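PDB 2XMZ: hydrolase, alpha/beta hydrolase FOLD family from Staphylococcus aureus, which probably catalyses the lyase step of menaquinone biosynthesis that forms 2-succinyl-6-hydroxy-2,4-cyclohexadiene-1-carboxylate, as the synthase MenH. Local coordinates for residues 24-29 / 146-151; 131-136 / 186-191. All coordinates share one frame; numbering follows the deposited sequence.

How the contacts relate
The two contacts build on the helical cap that sits over the core sheet of this alpha/beta hydrolase, but only contact 2 lies wholly between cap helices, 123-143 and 181-191. Contact 1 joins a core loop, 24-29, to cap helix 145-152. They lie about 13 Å apart, centre to centre, and touch directly: Phe25 CZ meets Leu188 CG at 3.6 Å, and Phe148 CE1 meets Arg136 CB at 3.9 Å. The segments alternate along the chain, and helix 145-152 follows helix 123-143. In contact 1 the side chain of Phe25 lies near, without touching, a probable Ser-His-Asp triad of Ser91, His245 and Asp218.

Contact 1 (24-29 / 146-151)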
loop_
_atom_site.group_PDB
_atom_site.type_symbol
_atom_site.label_atom_id
_atom_site.label_comp_id
_atom_site.label_asym_id
_atom_site.label_seq_id
_atom_site.Cartn_x
_atom_site.Cartn_y
_atom_site.Cartn_z
ATOM N N GLY A 24 1.527 1.920 -3.482
ATOM C CA GLY A 24 2.162 2.951 -2.667
ATOM C C GLY A 24 2.156 4.322 -3.353
ATOM O O GLY A 24 1.679 4.462 -4.488
ATOM N N PHE A 25 2.686 5.310 -2.650
ATOM C CA PHE A 25 2.784 6.682 -3.114
ATOM C C PHE A 25 3.600 6.791 -4.400
ATOM O O PHE A 25 4.599 6.071 -4.578
ATOM C CB PHE A 25 3.394 7.559 -2.019
ATOM C CG PHE A 25 3.522 9.001 -2.423
ATOM C CD1 PHE A 25 2.377 9.775 -2.615
ATOM C CD2 PHE A 25 4.767 9.577 -2.617
ATOM C CE1 PHE A 25 2.467 11.096 -2.990
ATOM C CE2 PHE A 25 4.883 10.918 -2.996
ATOM C CZ PHE A 25 3.728 11.686 -3.185
ATOM N N LEU A 26 3.186 7.680 -5.294
ATOM C CA LEU A 26 3.932 7.964 -6.530
ATOM C C LEU A 26 3.987 6.742 -7.438
ATOM O O LEU A 26 4.979 6.497 -8.134
ATOM C CB LEU A 26 5.367 8.419 -6.228
ATOM C CG LEU A 26 5.920 9.840 -6.389
ATOM C CD1 LEU A 26 7.451 9.771 -6.462
ATOM C CD2 LEU A 26 5.387 10.603 -7.579
ATOM N N SER A 27 2.920 5.964 -7.425
ATOM C CA SER A 27 2.894 4.705 -8.141
ATOM C C SER A 27 1.438 4.428 -8.360
ATOM O O SER A 27 0.606 5.293 -8.100
ATOM C CB SER A 27 3.541 3.603 -7.289
ATOM O OG SER A 27 3.412 2.322 -7.892
ATOM N N ASP A 28 1.116 3.250 -8.882
ATOM C CA ASP A 28 -0.266 2.874 -9.025
ATOM C C ASP A 28 -0.326 1.361 -9.151
ATOM O O ASP A 28 0.680 0.652 -8.930
ATOM C CB ASP A 28 -0.957 3.611 -10.209
ATOM C CG ASP A 28 -0.222 3.465 -11.522
ATOM O OD1 ASP A 28 0.124 4.500 -12.143
ATOM O OD2 ASP A 28 0.008 2.332 -11.975
ATOM N N SER A 29 -1.491 0.884 -9.560
ATOM C CA SER A 29 -1.750 -0.548 -9.651
ATOM C C SER A 29 -0.819 -1.293 -10.596
ATOM O O SER A 29 -0.674 -2.510 -10.474
ATOM C CB SER A 29 -3.183 -0.776 -10.063
ATOM O OG SER A 29 -4.028 -0.402 -8.980
ATOM N N GLU A 146 9.204 15.485 -12.731
ATOM C CA GLU A 146 10.532 14.968 -13.030
ATOM C C GLU A 146 11.554 15.299 -11.936
ATOM O O GLU A 146 12.259 14.412 -11.457
ATOM C CB GLU A 146 11.020 15.427 -14.417
ATOM C CG GLU A 146 12.310 14.727 -14.873
ATOM C CD GLU A 146 12.649 14.988 -16.330
ATOM O OE1 GLU A 146 11.728 15.312 -17.109
ATOM O OE2 GLU A 146 13.837 14.877 -16.700
ATOM N N LEU A 147 11.605 16.563 -11.525
ATOM C CA LEU A 147 12.574 17.002 -10.522
ATOM C C LEU A 147 12.280 16.339 -9.167
ATOM O O LEU A 147 13.191 15.917 -8.457
ATOM C CB LEU A 147 12.612 18.536 -10.432
ATOM C CG LEU A 147 13.109 19.291 -11.694
ATOM C CD1 LEU A 147 12.794 20.782 -11.625
ATOM C CD2 LEU A 147 14.599 19.075 -12.029
ATOM N N PHE A 148 11.001 16.213 -8.836
ATOM C CA PHE A 148 10.607 15.509 -7.615
ATOM C C PHE A 148 11.082 14.065 -7.599
ATOM O O PHE A 148 11.663 13.610 -6.605
ATOM C CB PHE A 148 9.095 15.585 -7.393
ATOM C CG PHE A 148 8.665 15.003 -6.091
ATOM C CD1 PHE A 148 8.698 15.769 -4.923
ATOM C CD2 PHE A 148 8.259 13.671 -6.017
ATOM C CE1 PHE A 148 8.323 15.225 -3.714
ATOM C CE2 PHE A 148 7.879 13.117 -4.802
ATOM C CZ PHE A 148 7.909 13.902 -3.648
ATOM N N VAL A 149 10.829 13.346 -8.697
ATOM C CA VAL A 149 11.222 11.936 -8.838
ATOM C C VAL A 149 12.748 11.788 -8.761
ATOM O O VAL A 149 13.251 10.863 -8.126
ATOM C CB VAL A 149 10.668 11.306 -10.149
ATOM C CG1 VAL A 149 11.232 9.907 -10.382
ATOM C CG2 VAL A 149 9.139 11.218 -10.108
ATOM N N ASN A 150 13.480 12.710 -9.390
ATOM C CA ASN A 150 14.936 12.701 -9.298
ATOM C C ASN A 150 15.422 12.709 -7.840
ATOM O O ASN A 150 16.286 11.903 -7.459
ATOM C CB ASN A 150 15.536 13.849 -10.119
ATOM C CG ASN A 150 15.380 13.633 -11.617
ATOM O OD1 ASN A 150 15.082 12.526 -12.078
ATOM N ND2 ASN A 150 15.593 14.690 -12.385
ATOM N N ASP A 151 14.827 13.585 -7.024
ATOM C CA ASP A 151 15.146 13.672 -5.599
ATOM C C ASP A 151 14.598 12.457 -4.822
ATOM O O ASP A 151 15.282 11.926 -3.952
ATOM C CB ASP A 151 14.610 14.978 -4.996
ATOM C CG ASP A 151 15.391 16.209 -5.437
ATOM O OD1 ASP A 151 16.323 16.108 -6.274
ATOM O OD2 ASP A 151 15.069 17.305 -4.926
#
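The two rings of Phe25 and Phe148 meet by their CE2 atoms, 4.1 Å apart, where the loop after strand 17-22 of the alpha/beta hydrolase core reaches helix 145-152 of the cap. Phe148 CE2 lies at the edge of the Phe25 ring, near its plane, whereas Phe25 CE2 approaches the Phe148 ring obliquely, so the pair is not a face-to-face stack. At the edge of the Phe148 ring, and in its plane, sits Leu26 CD1, 3.8 Å from Phe148 CE2. Trp152 joins both aromatics: it meets Phe25 edge-to-face, while its plane is inclined by about 25° to that of Phe148. Phe148 carries CG anti to its backbone N (chi1 -174°), which directs the ring from the helix toward the loop. No hydrogen bond crosses between the segments; the evidence is of apolar contact, with 136 Å² buried in total. The loop backbone is tied elsewhere, since Leu26 N donates to His53 NE2. Met184 of helix 181-191 touches both Phe25 and Leu26, extending this apolar cluster between core and cap. Beyond the rings, Leu26 CD1 also reaches Val149 CG2 at 4.3 Å.

Contact 2 (131-136 / 186-191); sequences LVDDAR and KALRDY
Leu188 projects from helix 181-191 onto the Asp133 turn of helix 123-143. Its CB lies 3.8 Å from the carbonyl O of Asp133. CG, anti to the carbonyl carbon of Leu188, is turned toward helix 123-143. From there CD1 meets both Arg136 CB, at 3.8 Å, and Asp133 O, while CD2 packs on the carboxylate carbon, 4.0 Å from Asp133 CG. The Asp133 and Leu188 side chains cross at about a right angle; because CD2 is a methyl, its contact with the carboxylate is van der Waals. That carboxylate is held within its own helix: Arg136 NH1 donates to Asp133 OD1 at 3.0 Å in a salt bridge with an N-H...O angle of 141°, and OD2 pairs with Arg129. One face of the Arg136 guanidinium is covered by Val132 CG1, 3.5 Å above its plane. Beside Leu188, the Arg189 chain bends at chi3 (-146°) and brings NH1 to 3.2 Å from Asp134 O, while its NH2 forms a salt bridge with Asp141. The axes of the two segments approach to 8.6 Å at a signed crossing angle of -156°, a nearly antiparallel helix pair of the cap. Arg136 leans on Phe148 and Trp152 of helix 145-152, and Tyr191 packs against helix 66-77, which follows strand 44-48 in the chain.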
loop_
_atom_site.group_PDB
_atom_site.type_symbol
_atom_site.label_atom_id
_atom_site.label_comp_id
_atom_site.label_asym_id
_atom_site.label_seq_id
_atom_site.Cartn_x
_atom_site.Cartn_y
_atom_site.Cartn_z
ATOM N N LEU A 131 4.906 18.848 8.074
ATOM C CA LEU A 131 5.752 19.903 7.485
ATOM C C LEU A 131 6.547 19.408 6.270
ATOM O O LEU A 131 6.600 20.081 5.241
ATOM C CB LEU A 131 6.707 20.493 8.523
ATOM C CG LEU A 131 6.147 21.338 9.676
ATOM C CD1 LEU A 131 7.123 21.368 10.860
ATOM C CD2 LEU A 131 5.865 22.773 9.242
ATOM N N VAL A 132 7.165 18.240 6.395
ATOM C CA VAL A 132 7.970 17.686 5.320
ATOM C C VAL A 132 7.094 17.343 4.113
ATOM O O VAL A 132 7.426 17.700 2.992
ATOM C CB VAL A 132 8.740 16.435 5.778
ATOM C CG1 VAL A 132 9.351 15.719 4.588
ATOM C CG2 VAL A 132 9.827 16.820 6.768
ATOM N N ASP A 133 5.975 16.662 4.349
ATOM C CA ASP A 133 5.051 16.321 3.261
ATOM C C ASP A 133 4.367 17.529 2.656
ATOM O O ASP A 133 4.114 17.548 1.448
ATOM C CB ASP A 133 4.026 15.303 3.716
ATOM C CG ASP A 133 4.627 13.937 3.886
ATOM O OD1 ASP A 133 5.742 13.694 3.352
ATOM O OD2 ASP A 133 3.977 13.103 4.528
ATOM N N ASP A 134 4.088 18.535 3.487
ATOM C CA ASP A 134 3.583 19.814 2.981
ATOM C C ASP A 134 4.631 20.521 2.094
ATOM O O ASP A 134 4.301 21.015 1.002
ATOM C CB ASP A 134 3.097 20.704 4.131
ATOM C CG ASP A 134 1.758 20.211 4.744
ATOM O OD1 ASP A 134 1.208 19.160 4.319
ATOM O OD2 ASP A 134 1.266 20.865 5.677
ATOM N N ALA A 135 5.888 20.530 2.542
ATOM C CA ALA A 135 6.999 21.068 1.733
ATOM C C ALA A 135 7.129 20.308 0.402
ATOM O O ALA A 135 7.245 20.912 -0.666
ATOM C CB ALA A 135 8.296 21.004 2.506
ATOM N N ARG A 136 7.115 18.982 0.490
ATOM C CA ARG A 136 7.150 18.119 -0.685
ATOM C C ARG A 136 6.003 18.422 -1.654
ATOM O O ARG A 136 6.236 18.564 -2.861
ATOM C CB ARG A 136 7.112 16.657 -0.279
ATOM C CG ARG A 136 8.361 16.150 0.388
ATOM C CD ARG A 136 8.224 14.662 0.584
ATOM N NE ARG A 136 9.475 14.071 1.020
ATOM C CZ ARG A 136 9.597 13.204 2.013
ATOM N NH1 ARG A 136 8.529 12.769 2.687
ATOM N NH2 ARG A 136 10.793 12.739 2.312
ATOM N N LYS A 186 -1.725 16.794 -3.607
ATOM C CA LYS A 186 -2.955 16.693 -2.884
ATOM C C LYS A 186 -2.950 15.413 -2.060
ATOM O O LYS A 186 -3.348 15.444 -0.913
ATOM C CB LYS A 186 -4.180 16.815 -3.801
ATOM C CG LYS A 186 -5.511 16.806 -3.033
ATOM C CD LYS A 186 -6.694 17.010 -3.956
ATOM C CE LYS A 186 -8.038 16.797 -3.230
ATOM N NZ LYS A 186 -8.197 17.721 -2.070
ATOM N N ALA A 187 -2.486 14.293 -2.638
ATOM C CA ALA A 187 -2.360 13.041 -1.872
ATOM C C ALA A 187 -1.554 13.251 -0.589
ATOM O O ALA A 187 -1.979 12.825 0.496
ATOM C CB ALA A 187 -1.737 11.915 -2.734
ATOM N N LEU A 188 -0.404 13.895 -0.704
ATOM C CA LEU A 188 0.417 14.217 0.484
ATOM C C LEU A 188 -0.321 15.067 1.513
ATOM O O LEU A 188 -0.340 14.726 2.699
ATOM C CB LEU A 188 1.730 14.899 0.087
ATOM C CG LEU A 188 2.754 14.007 -0.633
ATOM C CD1 LEU A 188 3.911 14.852 -1.163
ATOM C CD2 LEU A 188 3.248 12.852 0.258
ATOM N N ARG A 189 -0.923 16.173 1.067
ATOM C CA ARG A 189 -1.629 17.060 2.004
ATOM C C ARG A 189 -2.839 16.400 2.673
ATOM O O ARG A 189 -3.094 16.651 3.845
ATOM C CB ARG A 189 -2.020 18.399 1.350
ATOM C CG ARG A 189 -0.843 19.140 0.660
ATOM C CD ARG A 189 -1.093 20.624 0.406
ATOM N NE ARG A 189 -0.450 21.102 -0.828
ATOM C CZ ARG A 189 0.695 21.793 -0.909
ATOM N NH1 ARG A 189 1.423 22.110 0.177
ATOM N NH2 ARG A 189 1.134 22.159 -2.104
ATOM N N ASP A 190 -3.591 15.585 1.934
ATOM C CA ASP A 190 -4.843 14.998 2.442
ATOM C C ASP A 190 -4.673 13.666 3.155
ATOM O O ASP A 190 -5.384 13.400 4.108
ATOM C CB ASP A 190 -5.894 14.822 1.338
ATOM C CG ASP A 190 -6.351 16.126 0.765
ATOM O OD1 ASP A 190 -5.829 17.170 1.195
ATOM O OD2 ASP A 190 -7.218 16.103 -0.117
ATOM N N TYR A 191 -3.769 12.812 2.698
ATOM C CA TYR A 191 -3.621 11.507 3.395
ATOM C C TYR A 191 -2.190 11.038 3.604
ATOM O O TYR A 191 -1.925 9.840 3.826
ATOM C CB TYR A 191 -4.537 10.414 2.837
ATOM C CG TYR A 191 -4.290 9.929 1.424
ATOM C CD1 TYR A 191 -3.711 8.675 1.205
ATOM C CD2 TYR A 191 -4.686 10.675 0.316
ATOM C CE1 TYR A 191 -3.538 8.163 -0.062
ATOM C CE2 TYR A 191 -4.508 10.175 -0.997
ATOM C CZ TYR A 191 -3.921 8.908 -1.167
ATOM O OH TYR A 191 -3.720 8.341 -2.409
#